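Local atomic coordinates of enterobactin synthetase component F-related protein (Vibrio cholerae serotype O1, PDB entry 4OXI), a protein that probably activates glycine with ATP as glycyl-adenylate, as an adenylation enzyme of a lipopolysaccharide modification pathway linked to antimicrobial peptide resistance. Residues A[322-336]-A[347-361]. Residues are numbered along the deposited sequence; the frame is centred on the assembly and turned at random.
Sequences LTPHSLPSLRLSFFC and QWQQATQQPVINLYG. With GAP (glycyl-adenosine-5'-phosphate), chain B.
Trp348 lies between Phe335 and Leu327, its indole sealing the last helical turns against strand 332-336. Phe335 meets it edge-to-face, planes at 90°, with CZ 3.6 Å from Trp348 CE2; Leu327 CD1 lies more loosely over the rim of the opposite face. At the indole edge, Trp348 NE1 donates in the ring plane to Ser333 OG (2.7 Å); with Trp348 CG opposite the backbone N (chi1 -174°), the indole extends to Ser333. Leu330 CD1 packs against the same edge, and Leu322 CD2 presses on Ala351 CB at 3.6 Å. Beside this core a water joins Ser333 OG, Thr352 OG1 and the carbonyls of Leu330 and Pro355.

The helix end is looser and more exposed. Here His325 N donates to Gln350 O (2.9 Å), and the Gln353 amide, also bonded to Gln350 O, lies over one face of the His325 ring, planes 20° apart. Gln354 NE2 bridges Pro328 O (2.9 Å) and Thr352 O.

From Ser333 onward, parallel strands exchange backbone bonds, among them Leu359 N to Phe335 O (2.8 Å), while Phe334 CD1 packs on Ile357 CB across the sheet face that also carries Leu359. At the C-terminal end of the strands, Asn358 OD1 and Leu359 O both accept from adenine N6 of glycyl-adenosine-5'-phosphate, the latter at 2.7 Å, and Cys336 SG approaches the glycyl CA. This is a beta-alpha-beta unit whose strand ends form part of the adenylate pocket of an AMP-binding domain.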
ATOM      1  N   LEU A 322     -24.656   5.320   5.208  1.00 44.26           N
ATOM      2  CA  LEU A 322     -23.969   6.566   5.503  1.00 43.62           C
ATOM      3  C   LEU A 322     -24.950   7.671   5.850  1.00 45.61           C
ATOM      4  O   LEU A 322     -24.944   8.729   5.223  1.00 50.23           O
ATOM      5  CB  LEU A 322     -23.135   7.009   4.298  1.00 44.45           C
ATOM      6  CG  LEU A 322     -21.617   6.833   4.303  1.00 42.71           C
ATOM      7  CD1 LEU A 322     -20.968   7.832   3.346  1.00 36.09           C
ATOM      8  CD2 LEU A 322     -21.041   6.973   5.699  1.00 40.19           C
ATOM      9  N   THR A 323     -25.791   7.450   6.845  1.00 43.71           N
ATOM     10  CA  THR A 323     -26.725   8.496   7.231  1.00 41.54           C
ATOM     11  C   THR A 323     -26.003   9.484   8.144  1.00 44.36           C
ATOM     12  O   THR A 323     -25.017   9.124   8.789  1.00 42.34           O
ATOM     13  CB  THR A 323     -27.963   7.912   7.917  1.00 40.33           C
ATOM     14  OG1 THR A 323     -27.580   7.325   9.162  1.00 41.69           O
ATOM     15  CG2 THR A 323     -28.590   6.840   7.037  1.00 35.33           C
ATOM     16  N   PRO A 324     -26.466  10.745   8.172  1.00 44.64           N
ATOM     17  CA  PRO A 324     -25.832  11.735   9.049  1.00 42.30           C
ATOM     18  C   PRO A 324     -25.780  11.271  10.498  1.00 39.52           C
ATOM     19  O   PRO A 324     -26.708  10.615  10.971  1.00 43.66           O
ATOM     20  CB  PRO A 324     -26.745  12.956   8.901  1.00 43.06           C
ATOM     21  CG  PRO A 324     -27.230  12.855   7.473  1.00 38.82           C
ATOM     22  CD  PRO A 324     -27.421  11.369   7.233  1.00 42.50           C
ATOM     23  N   HIS A 325     -24.674  11.583  11.163  1.00 39.13           N
ATOM     24  CA  HIS A 325     -24.435  11.235  12.561  1.00 38.42           C
ATOM     25  C   HIS A 325     -24.310   9.734  12.833  1.00 36.17           C
ATOM     26  O   HIS A 325     -24.177   9.331  13.987  1.00 39.19           O
ATOM     27  CB  HIS A 325     -25.509  11.858  13.463  1.00 41.39           C
ATOM     28  CG  HIS A 325     -25.718  13.319  13.221  1.00 41.90           C
ATOM     29  ND1 HIS A 325     -24.904  14.289  13.768  1.00 45.05           N
ATOM     30  CD2 HIS A 325     -26.643  13.979  12.481  1.00 44.02           C
ATOM     31  CE1 HIS A 325     -25.316  15.481  13.374  1.00 44.48           C
ATOM     32  NE2 HIS A 325     -26.370  15.321  12.592  1.00 41.38           N
ATOM     33  N   SER A 326     -24.342   8.910  11.786  1.00 34.89           N
ATOM     34  CA  SER A 326     -24.301   7.451  11.970  1.00 34.73           C
ATOM     35  C   SER A 326     -22.931   6.895  12.366  1.00 37.88           C
ATOM     36  O   SER A 326     -22.834   5.732  12.757  1.00 37.76           O
ATOM     37  CB  SER A 326     -24.804   6.718  10.724  1.00 36.73           C
ATOM     38  OG  SER A 326     -23.930   6.889   9.624  1.00 36.45           O
ATOM     39  N   LEU A 327     -21.879   7.712  12.274  1.00 33.93           N
ATOM     40  CA  LEU A 327     -20.535   7.256  12.643  1.00 31.25           C
ATOM     41  C   LEU A 327     -19.857   8.182  13.648  1.00 31.77           C
ATOM     42  O   LEU A 327     -18.796   8.732  13.350  1.00 26.26           O
ATOM     43  CB  LEU A 327     -19.661   7.137  11.390  1.00 28.54           C
ATOM     44  CG  LEU A 327     -20.141   6.101  10.383  1.00 32.84           C
ATOM     45  CD1 LEU A 327     -19.186   6.017   9.194  1.00 30.78           C
ATOM     46  CD2 LEU A 327     -20.290   4.745  11.065  1.00 27.36           C
ATOM     47  N   PRO A 328     -20.456   8.349  14.848  1.00 32.98           N
ATOM     48  CA  PRO A 328     -19.917   9.300  15.830  1.00 27.22           C
ATOM     49  C   PRO A 328     -18.535   8.961  16.354  1.00 27.55           C
ATOM     50  O   PRO A 328     -17.853   9.861  16.816  1.00 31.94           O
ATOM     51  CB  PRO A 328     -20.918   9.211  16.998  1.00 29.30           C
ATOM     52  CG  PRO A 328     -21.577   7.879  16.846  1.00 29.13           C
ATOM     53  CD  PRO A 328     -21.671   7.675  15.354  1.00 32.17           C
ATOM     54  N   SER A 329     -18.121   7.701  16.321  1.00 30.83           N
ATOM     55  CA  SER A 329     -16.822   7.358  16.915  1.00 28.95           C
ATOM     56  C   SER A 329     -15.620   7.761  16.037  1.00 25.67           C
ATOM     57  O   SER A 329     -14.496   7.839  16.534  1.00 25.90           O
ATOM     58  CB  SER A 329     -16.741   5.863  17.242  1.00 26.92           C
ATOM     59  OG  SER A 329     -16.615   5.085  16.049  1.00 29.97           O
ATOM     60  N   LEU A 330     -15.853   8.021  14.751  1.00 25.27           N
ATOM     61  CA  LEU A 330     -14.751   8.159  13.781  1.00 26.76           C
ATOM     62  C   LEU A 330     -14.202   9.580  13.727  1.00 27.71           C
ATOM     63  O   LEU A 330     -14.688  10.407  12.947  1.00 27.36           O
ATOM     64  CB  LEU A 330     -15.224   7.754  12.379  1.00 24.76           C
ATOM     65  CG  LEU A 330     -14.251   6.941  11.516  1.00 28.21           C
ATOM     66  CD1 LEU A 330     -14.588   7.082  10.043  1.00 22.44           C
ATOM     67  CD2 LEU A 330     -12.801   7.305  11.789  1.00 22.71           C
ATOM     68  N   ARG A 331     -13.180   9.864  14.525  1.00 26.86           N
ATOM     69  CA  ARG A 331     -12.727  11.255  14.681  1.00 28.30           C
ATOM     70  C   ARG A 331     -11.713  11.677  13.625  1.00 29.69           C
ATOM     71  O   ARG A 331     -11.518  12.873  13.388  1.00 31.05           O
ATOM     72  CB  ARG A 331     -12.185  11.508  16.092  1.00 27.57           C
ATOM     73  CG  ARG A 331     -10.778  10.992  16.358  1.00 29.54           C
ATOM     74  CD  ARG A 331     -10.405  11.241  17.830  1.00 30.51           C
ATOM     75  NE  ARG A 331      -9.032  10.850  18.133  1.00 32.18           N
ATOM     76  CZ  ARG A 331      -7.964  11.597  17.855  1.00 33.83           C
ATOM     77  NH1 ARG A 331      -8.101  12.777  17.255  1.00 28.43           N
ATOM     78  NH2 ARG A 331      -6.752  11.158  18.163  1.00 28.94           N
ATOM     79  N   LEU A 332     -11.077  10.701  12.983  1.00 26.66           N
ATOM     80  CA  LEU A 332     -10.156  10.998  11.894  1.00 29.15           C
ATOM     81  C   LEU A 332     -10.352  10.047  10.712  1.00 26.05           C
ATOM     82  O   LEU A 332     -10.147   8.834  10.842  1.00 24.14           O
ATOM     83  CB  LEU A 332      -8.704  10.948  12.380  1.00 26.66           C
ATOM     84  CG  LEU A 332      -8.135  12.135  13.165  1.00 33.01           C
ATOM     85  CD1 LEU A 332      -6.870  11.723  13.901  1.00 30.15           C
ATOM     86  CD2 LEU A 332      -7.848  13.322  12.245  1.00 29.10           C
ATOM     87  N   SER A 333     -10.726  10.611   9.563  1.00 24.69           N
ATOM     88  CA  SER A 333     -10.965   9.850   8.342  1.00 22.00           C
ATOM     89  C   SER A 333      -9.949  10.264   7.306  1.00 24.47           C
ATOM     90  O   SER A 333      -9.949  11.427   6.872  1.00 24.16           O
ATOM     91  CB  SER A 333     -12.358  10.155   7.789  1.00 17.71           C
ATOM     92  OG  SER A 333     -13.375   9.620   8.623  1.00 25.12           O
ATOM     93  N   PHE A 334      -9.084   9.339   6.896  1.00 21.32           N
ATOM     94  CA  PHE A 334      -8.135   9.655   5.830  1.00 22.05           C
ATOM     95  C   PHE A 334      -8.518   8.907   4.557  1.00 24.42           C
ATOM     96  O   PHE A 334      -8.943   7.749   4.618  1.00 24.20           O
ATOM     97  CB  PHE A 334      -6.710   9.257   6.217  1.00 20.89           C
ATOM     98  CG  PHE A 334      -6.157   9.972   7.423  1.00 23.47           C
ATOM     99  CD1 PHE A 334      -5.419  11.137   7.276  1.00 25.71           C
ATOM    100  CD2 PHE A 334      -6.311   9.439   8.697  1.00 24.45           C
ATOM    101  CE1 PHE A 334      -4.872  11.784   8.389  1.00 24.86           C
ATOM    102  CE2 PHE A 334      -5.778  10.069   9.796  1.00 24.90           C
ATOM    103  CZ  PHE A 334      -5.051  11.250   9.641  1.00 25.51           C
ATOM    104  N   PHE A 335      -8.361   9.554   3.408  1.00 21.77           N
ATOM    105  CA  PHE A 335      -8.561   8.881   2.132  1.00 21.03           C
ATOM    106  C   PHE A 335      -7.360   9.128   1.228  1.00 25.02           C
ATOM    107  O   PHE A 335      -6.824  10.240   1.189  1.00 23.29           O
ATOM    108  CB  PHE A 335      -9.873   9.330   1.485  1.00 20.21           C
ATOM    109  CG  PHE A 335     -11.084   8.957   2.301  1.00 24.50           C
ATOM    110  CD1 PHE A 335     -11.492   7.630   2.396  1.00 23.63           C
ATOM    111  CD2 PHE A 335     -11.781   9.914   3.014  1.00 21.62           C
ATOM    112  CE1 PHE A 335     -12.595   7.267   3.175  1.00 22.75           C
ATOM    113  CE2 PHE A 335     -12.887   9.562   3.787  1.00 25.41           C
ATOM    114  CZ  PHE A 335     -13.285   8.236   3.875  1.00 25.75           C
ATOM    115  N   CYS A 336      -6.910   8.082   0.536  1.00 19.95           N
ATOM    116  CA  CYS A 336      -5.741   8.195  -0.325  1.00 19.93           C
ATOM    117  C   CYS A 336      -5.918   7.286  -1.512  1.00 23.55           C
ATOM    118  O   CYS A 336      -6.584   6.244  -1.407  1.00 25.22           O
ATOM    119  CB  CYS A 336      -4.476   7.758   0.421  1.00 23.01           C
ATOM    120  SG  CYS A 336      -2.921   8.063  -0.500  1.00 28.77           S
ATOM    121  N   GLN A 347     -20.549  13.715   2.190  1.00 31.43           N
ATOM    122  CA  GLN A 347     -21.422  12.687   2.737  1.00 32.52           C
ATOM    123  C   GLN A 347     -20.740  11.870   3.836  1.00 36.67           C
ATOM    124  O   GLN A 347     -21.386  11.453   4.794  1.00 33.40           O
ATOM    125  CB  GLN A 347     -21.963  11.792   1.625  1.00 36.23           C
ATOM    126  CG  GLN A 347     -23.055  12.469   0.808  1.00 35.30           C
ATOM    127  CD  GLN A 347     -23.429  11.685  -0.429  1.00 45.66           C
ATOM    128  OE1 GLN A 347     -22.784  11.809  -1.476  1.00 47.55           O
ATOM    129  NE2 GLN A 347     -24.474  10.872  -0.323  1.00 46.90           N
ATOM    130  N   TRP A 348     -19.435  11.649   3.715  1.00 34.74           N
ATOM    131  CA  TRP A 348     -18.738  10.903   4.752  1.00 30.42           C
ATOM    132  C   TRP A 348     -18.631  11.781   5.992  1.00 30.73           C
ATOM    133  O   TRP A 348     -18.837  11.304   7.111  1.00 29.78           O
ATOM    134  CB  TRP A 348     -17.353  10.439   4.278  1.00 26.82           C
ATOM    135  CG  TRP A 348     -16.642   9.531   5.266  1.00 23.91           C
ATOM    136  CD1 TRP A 348     -15.827   9.912   6.290  1.00 24.41           C
ATOM    137  CD2 TRP A 348     -16.689   8.099   5.303  1.00 25.90           C
ATOM    138  NE1 TRP A 348     -15.356   8.801   6.966  1.00 25.66           N
ATOM    139  CE2 TRP A 348     -15.872   7.676   6.376  1.00 25.07           C
ATOM    140  CE3 TRP A 348     -17.335   7.129   4.525  1.00 28.00           C
ATOM    141  CZ2 TRP A 348     -15.690   6.327   6.695  1.00 25.12           C
ATOM    142  CZ3 TRP A 348     -17.160   5.786   4.846  1.00 28.13           C
ATOM    143  CH2 TRP A 348     -16.344   5.400   5.921  1.00 28.66           C
ATOM    144  N   GLN A 349     -18.330  13.064   5.795  1.00 29.87           N
ATOM    145  CA  GLN A 349     -18.189  13.979   6.929  1.00 31.75           C
ATOM    146  C   GLN A 349     -19.509  14.204   7.690  1.00 36.22           C
ATOM    147  O   GLN A 349     -19.503  14.389   8.909  1.00 35.73           O
ATOM    148  CB  GLN A 349     -17.567  15.317   6.498  1.00 31.57           C
ATOM    149  CG  GLN A 349     -17.369  16.289   7.671  1.00 32.83           C
ATOM    150  CD  GLN A 349     -16.285  17.315   7.406  1.00 34.38           C
ATOM    151  OE1 GLN A 349     -16.497  18.292   6.675  1.00 38.81           O
ATOM    152  NE2 GLN A 349     -15.110  17.101   7.997  1.00 31.05           N
ATOM    153  N   GLN A 350     -20.636  14.174   6.982  1.00 37.56           N
ATOM    154  CA  GLN A 350     -21.935  14.279   7.653  1.00 36.99           C
ATOM    155  C   GLN A 350     -22.181  13.085   8.562  1.00 35.12           C
ATOM    156  O   GLN A 350     -22.811  13.217   9.614  1.00 37.78           O
ATOM    157  CB  GLN A 350     -23.075  14.426   6.642  1.00 33.59           C
ATOM    158  CG  GLN A 350     -23.232  15.846   6.090  1.00 41.08           C
ATOM    159  CD  GLN A 350     -23.477  16.880   7.187  1.00 49.95           C
ATOM    160  OE1 GLN A 350     -24.570  16.946   7.762  1.00 57.96           O
ATOM    161  NE2 GLN A 350     -22.455  17.685   7.492  1.00 48.91           N
ATOM    162  N   ALA A 351     -21.681  11.916   8.169  1.00 37.87           N
ATOM    163  CA  ALA A 351     -21.833  10.727   9.012  1.00 31.74           C
ATOM    164  C   ALA A 351     -20.963  10.807  10.248  1.00 31.67           C
ATOM    165  O   ALA A 351     -21.389  10.400  11.325  1.00 34.09           O
ATOM    166  CB  ALA A 351     -21.526   9.465   8.238  1.00 33.05           C
ATOM    167  N   THR A 352     -19.739  11.315  10.106  1.00 25.75           N
ATOM    168  CA  THR A 352     -18.838  11.350  11.260  1.00 30.03           C
ATOM    169  C   THR A 352     -18.952  12.660  12.038  1.00 31.72           C
ATOM    170  O   THR A 352     -18.648  12.694  13.229  1.00 26.76           O
ATOM    171  CB  THR A 352     -17.330  11.150  10.863  1.00 29.57           C
ATOM    172  OG1 THR A 352     -16.851  12.308  10.162  1.00 27.96           O
ATOM    173  CG2 THR A 352     -17.135   9.908   9.996  1.00 24.79           C
ATOM    174  N   GLN A 353     -19.365  13.729  11.346  1.00 32.57           N
ATOM    175  CA  GLN A 353     -19.330  15.095  11.877  1.00 34.98           C
ATOM    176  C   GLN A 353     -17.927  15.476  12.312  1.00 35.38           C
ATOM    177  O   GLN A 353     -17.750  16.377  13.131  1.00 37.39           O
ATOM    178  CB  GLN A 353     -20.318  15.277  13.042  1.00 30.19           C
ATOM    179  CG  GLN A 353     -21.771  15.012  12.658  1.00 37.23           C
ATOM    180  CD  GLN A 353     -22.338  16.120  11.793  1.00 38.45           C
ATOM    181  OE1 GLN A 353     -22.134  17.297  12.078  1.00 41.15           O
ATOM    182  NE2 GLN A 353     -23.037  15.750  10.726  1.00 40.18           N
ATOM    183  N   GLN A 354     -16.925  14.794  11.764  1.00 31.90           N
ATOM    184  CA  GLN A 354     -15.549  15.000  12.212  1.00 29.81           C
ATOM    185  C   GLN A 354     -14.549  15.134  11.045  1.00 30.50           C
ATOM    186  O   GLN A 354     -14.925  14.926   9.891  1.00 28.18           O
ATOM    187  CB  GLN A 354     -15.200  13.915  13.239  1.00 29.91           C
ATOM    188  CG  GLN A 354     -15.891  14.202  14.582  1.00 33.93           C
ATOM    189  CD  GLN A 354     -15.744  13.091  15.592  1.00 31.80           C
ATOM    190  OE1 GLN A 354     -14.965  13.199  16.529  1.00 38.00           O
ATOM    191  NE2 GLN A 354     -16.510  12.017  15.418  1.00 32.04           N
ATOM    192  N   PRO A 355     -13.297  15.545  11.331  1.00 29.22           N
ATOM    193  CA  PRO A 355     -12.362  15.833  10.230  1.00 28.08           C
ATOM    194  C   PRO A 355     -12.159  14.713   9.184  1.00 30.35           C
ATOM    195  O   PRO A 355     -12.102  13.526   9.517  1.00 28.38           O
ATOM    196  CB  PRO A 355     -11.046  16.117  10.961  1.00 26.84           C
ATOM    197  CG  PRO A 355     -11.475  16.728  12.277  1.00 26.42           C
ATOM    198  CD  PRO A 355     -12.778  16.025  12.635  1.00 27.02           C
ATOM    199  N   VAL A 356     -12.059  15.123   7.922  1.00 25.79           N
ATOM    200  CA  VAL A 356     -11.786  14.235   6.807  1.00 27.35           C
ATOM    201  C   VAL A 356     -10.523  14.776   6.151  1.00 27.03           C
ATOM    202  O   VAL A 356     -10.428  15.971   5.912  1.00 26.49           O
ATOM    203  CB  VAL A 356     -12.950  14.261   5.802  1.00 25.26           C
ATOM    204  CG1 VAL A 356     -12.582  13.542   4.534  1.00 26.70           C
ATOM    205  CG2 VAL A 356     -14.210  13.642   6.426  1.00 29.22           C
ATOM    206  N   ILE A 357      -9.545  13.913   5.884  1.00 28.60           N
ATOM    207  CA  ILE A 357      -8.250  14.360   5.377  1.00 24.35           C
ATOM    208  C   ILE A 357      -7.947  13.690   4.041  1.00 25.54           C
ATOM    209  O   ILE A 357      -7.969  12.461   3.952  1.00 24.64           O
ATOM    210  CB  ILE A 357      -7.111  13.991   6.353  1.00 26.35           C
ATOM    211  CG1 ILE A 357      -7.420  14.453   7.779  1.00 29.19           C
ATOM    212  CG2 ILE A 357      -5.772  14.549   5.874  1.00 25.14           C
ATOM    213  CD1 ILE A 357      -7.699  15.930   7.885  1.00 35.33           C
ATOM    214  N   ASN A 358      -7.675  14.480   3.004  1.00 23.35           N
ATOM    215  CA  ASN A 358      -7.274  13.927   1.706  1.00 27.16           C
ATOM    216  C   ASN A 358      -5.771  13.728   1.750  1.00 26.39           C
ATOM    217  O   ASN A 358      -5.052  14.658   2.100  1.00 25.26           O
ATOM    218  CB  ASN A 358      -7.651  14.885   0.559  1.00 24.96           C
ATOM    219  CG  ASN A 358      -7.534  14.241  -0.827  1.00 24.68           C
ATOM    220  OD1 ASN A 358      -7.395  13.021  -0.955  1.00 24.63           O
ATOM    221  ND2 ASN A 358      -7.624  15.065  -1.874  1.00 24.92           N
ATOM    222  N   LEU A 359      -5.287  12.528   1.435  1.00 24.35           N
ATOM    223  CA  LEU A 359      -3.842  12.288   1.402  1.00 22.61           C
ATOM    224  C   LEU A 359      -3.446  11.920  -0.013  1.00 23.30           C
ATOM    225  O   LEU A 359      -4.170  11.171  -0.670  1.00 23.71           O
ATOM    226  CB  LEU A 359      -3.448  11.128   2.317  1.00 21.14           C
ATOM    227  CG  LEU A 359      -3.566  11.235   3.830  1.00 25.64           C
ATOM    228  CD1 LEU A 359      -3.091   9.932   4.534  1.00 17.62           C
ATOM    229  CD2 LEU A 359      -2.755  12.396   4.286  1.00 22.40           C
ATOM    230  N   TYR A 360      -2.300  12.422  -0.479  1.00 20.91           N
ATOM    231  CA  TYR A 360      -1.809  12.078  -1.811  1.00 22.68           C
ATOM    232  C   TYR A 360      -0.351  11.625  -1.785  1.00 23.60           C
ATOM    233  O   TYR A 360       0.477  12.192  -1.071  1.00 22.34           O
ATOM    234  CB  TYR A 360      -1.971  13.247  -2.822  1.00 24.20           C
ATOM    235  CG  TYR A 360      -1.000  13.133  -3.983  1.00 22.82           C
ATOM    236  CD1 TYR A 360      -1.359  12.469  -5.157  1.00 22.32           C
ATOM    237  CD2 TYR A 360       0.293  13.646  -3.892  1.00 21.17           C
ATOM    238  CE1 TYR A 360      -0.451  12.330  -6.207  1.00 23.76           C
ATOM    239  CE2 TYR A 360       1.205  13.497  -4.926  1.00 22.45           C
ATOM    240  CZ  TYR A 360       0.825  12.851  -6.083  1.00 24.67           C
ATOM    241  OH  TYR A 360       1.737  12.716  -7.115  1.00 22.43           O
ATOM    242  N   GLY A 361      -0.042  10.629  -2.611  1.00 21.23           N
ATOM    243  CA  GLY A 361       1.327  10.232  -2.860  1.00 22.42           C
ATOM    244  C   GLY A 361       1.398   8.854  -3.498  1.00 25.71           C
ATOM    245  O   GLY A 361       0.463   8.050  -3.372  1.00 23.06           O
TER
HETATM  246  N   GAP B 601       0.527   5.365  -1.545  1.00 26.37           N
HETATM  247  CA  GAP B 601      -0.928   5.607  -1.776  1.00 32.47           C
HETATM  248  C   GAP B 601      -1.242   5.132  -3.182  1.00 40.11           C
HETATM  249  O   GAP B 601      -2.364   5.167  -3.654  1.00 44.62           O
HETATM  250  PA  GAP B 601      -0.165   4.008  -5.448  1.00 30.14           P
HETATM  251  O1A GAP B 601       1.288   4.001  -5.853  1.00 28.01           O
HETATM  252  O2A GAP B 601      -0.980   2.726  -5.462  1.00 34.80           O
HETATM  253  O3A GAP B 601      -0.132   4.631  -3.972  1.00 30.94           O
HETATM  254  C5' GAP B 601      -0.213   6.355  -6.617  1.00 27.31           C
HETATM  255  O5' GAP B 601      -0.881   5.118  -6.366  1.00 32.16           O
HETATM  256  C4' GAP B 601      -1.064   7.189  -7.554  1.00 26.73           C
HETATM  257  O4' GAP B 601      -2.399   7.257  -7.048  1.00 30.58           O
HETATM  258  C3' GAP B 601      -0.635   8.638  -7.618  1.00 27.56           C
HETATM  259  O3' GAP B 601       0.433   8.819  -8.547  1.00 26.99           O
HETATM  260  C2' GAP B 601      -1.921   9.329  -8.038  1.00 28.06           C
HETATM  261  O2' GAP B 601      -2.162   9.125  -9.422  1.00 23.13           O
HETATM  262  C1' GAP B 601      -2.998   8.509  -7.378  1.00 26.93           C
HETATM  263  N9  GAP B 601      -3.423   9.175  -6.126  1.00 26.75           N
HETATM  264  C8  GAP B 601      -2.979   8.879  -4.891  1.00 24.07           C
HETATM  265  N7  GAP B 601      -3.577   9.659  -3.956  1.00 23.89           N
HETATM  266  C5  GAP B 601      -4.420  10.488  -4.609  1.00 24.59           C
HETATM  267  C6  GAP B 601      -5.344  11.575  -4.225  1.00 23.82           C
HETATM  268  N6  GAP B 601      -5.510  11.919  -2.919  1.00 23.60           N
HETATM  269  N1  GAP B 601      -6.029  12.190  -5.218  1.00 28.61           N
HETATM  270  C2  GAP B 601      -5.881  11.845  -6.519  1.00 28.26           C
HETATM  271  N3  GAP B 601      -5.054  10.865  -6.932  1.00 26.95           N
HETATM  272  C4  GAP B 601      -4.316  10.163  -6.039  1.00 23.82           C
HETATM  273  O   HOH W   1     -14.054  11.751  10.502  1.00 22.46           O